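Local atomic coordinates of nucleoporin 53 (Pichia guilliermondii, PDB entry 3P3D), a protein that is probably a structural constituent of the nuclear pore complex, taking part in protein and mRNA transport, and contains the RRM-type domain seen here. Residues E17-A20 / N21-I24. Numbering follows the deposited sequence.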
# COMPACT_ATOMS: atom_id res chain seq x y z
N GLU A 17 -11.21 -6.78 2.59
CA GLU A 17 -10.33 -6.82 3.76
C GLU A 17 -9.64 -8.20 3.92
O GLU A 17 -8.48 -8.30 4.34
CB GLU A 17 -11.09 -6.43 5.04
N THR A 18 -10.33 -9.27 3.53
CA THR A 18 -9.75 -10.60 3.57
C THR A 18 -8.43 -10.69 2.76
O THR A 18 -7.62 -11.60 2.99
CB THR A 18 -10.72 -11.64 3.01
OG1 THR A 18 -10.53 -12.87 3.72
CG2 THR A 18 -10.47 -11.86 1.50
N MET A 19 -8.22 -9.75 1.84
CA MET A 19 -7.13 -9.81 0.87
C MET A 19 -5.92 -8.91 1.18
O MET A 19 -4.94 -8.91 0.43
CB MET A 19 -7.68 -9.41 -0.49
CG MET A 19 -7.07 -10.19 -1.64
SD MET A 19 -7.87 -9.74 -3.18
CE MET A 19 -6.50 -8.92 -3.91
N ALA A 20 -6.00 -8.14 2.27
CA ALA A 20 -5.01 -7.09 2.60
C ALA A 20 -3.57 -7.56 2.54
O ALA A 20 -2.74 -6.94 1.87
CB ALA A 20 -5.30 -6.52 3.99
N ASN A 21 -3.27 -8.64 3.24
CA ASN A 21 -1.90 -9.12 3.34
C ASN A 21 -1.31 -9.56 2.01
O ASN A 21 -0.13 -9.31 1.76
CB ASN A 21 -1.80 -10.25 4.35
CG ASN A 21 -1.91 -9.75 5.78
OD1 ASN A 21 -1.61 -8.59 6.07
ND2 ASN A 21 -2.32 -10.64 6.67
N GLN A 22 -2.14 -10.16 1.15
CA GLN A 22 -1.69 -10.54 -0.18
C GLN A 22 -1.30 -9.29 -0.97
O GLN A 22 -0.36 -9.32 -1.78
CB GLN A 22 -2.78 -11.30 -0.95
CG GLN A 22 -3.28 -12.60 -0.29
CD GLN A 22 -4.42 -13.26 -1.09
OE1 GLN A 22 -4.29 -13.51 -2.30
NE2 GLN A 22 -5.55 -13.52 -0.41
N VAL A 23 -2.03 -8.20 -0.72
CA VAL A 23 -1.84 -6.94 -1.45
C VAL A 23 -0.57 -6.28 -0.96
O VAL A 23 0.25 -5.84 -1.76
CB VAL A 23 -3.01 -5.98 -1.26
CG1 VAL A 23 -2.67 -4.63 -1.88
CG2 VAL A 23 -4.31 -6.56 -1.88
N ILE A 24 -0.39 -6.25 0.36
CA ILE A 24 0.80 -5.66 0.95
C ILE A 24 2.00 -6.43 0.44
O ILE A 24 2.96 -5.85 -0.02
CB ILE A 24 0.73 -5.65 2.50
CG1 ILE A 24 -0.36 -4.68 2.97
CG2 ILE A 24 2.07 -5.21 3.14
CD1 ILE A 24 -0.85 -4.92 4.42
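The N-terminal end of helix 20-27, the first helix of the RRM-type domain, is formed here, where Met19 and Ala20 offer their carbonyls to the first turn and the Met19 side chain lies against Gln22 and Val23. A short 3-10 segment, 17-19, leads in from the loop after strand 9-13, its turn closed by Ala20 N on Glu17 O at 3.2 Å. The helical pattern then takes over. Val23 N donates to Met19 O at 3.2 Å and makes a second, weak bond to Ala20 O. Ile24 N makes the stronger bond to that oxygen, at 2.9 Å with an N-H...O angle of 163°. The donors' own side chains lie beside these oxygens: Val23 CG2 is 3.4 Å from Met19 O, and Ile24 CG1 is 3.5 Å from Ala20 O.

The Met19 chain runs straight through CG to SD and bends only at chi3 (111°), which swings CE over to Val23 CG2 at 3.8 Å. The two side chains cross at about a right angle. Val23 presents this methyl because its CG1 points opposite the backbone N (chi1 172°), leaving CG2 on the N side, next to Met19. Gln22 reaches back along the other flank, its amide NE2 lying 3.9 Å from Met19 CG, again in a nearly perpendicular crossing. Met19 and Val23 are buried while Gln22 is exposed, and Tyr15 touches both Ala20 and Val23. The 3-10 lead-in passing into i-to-i+4 bonding marks a helix start, here joining the first strand and first helix of the beta-alpha-beta-beta-alpha-beta RRM fold.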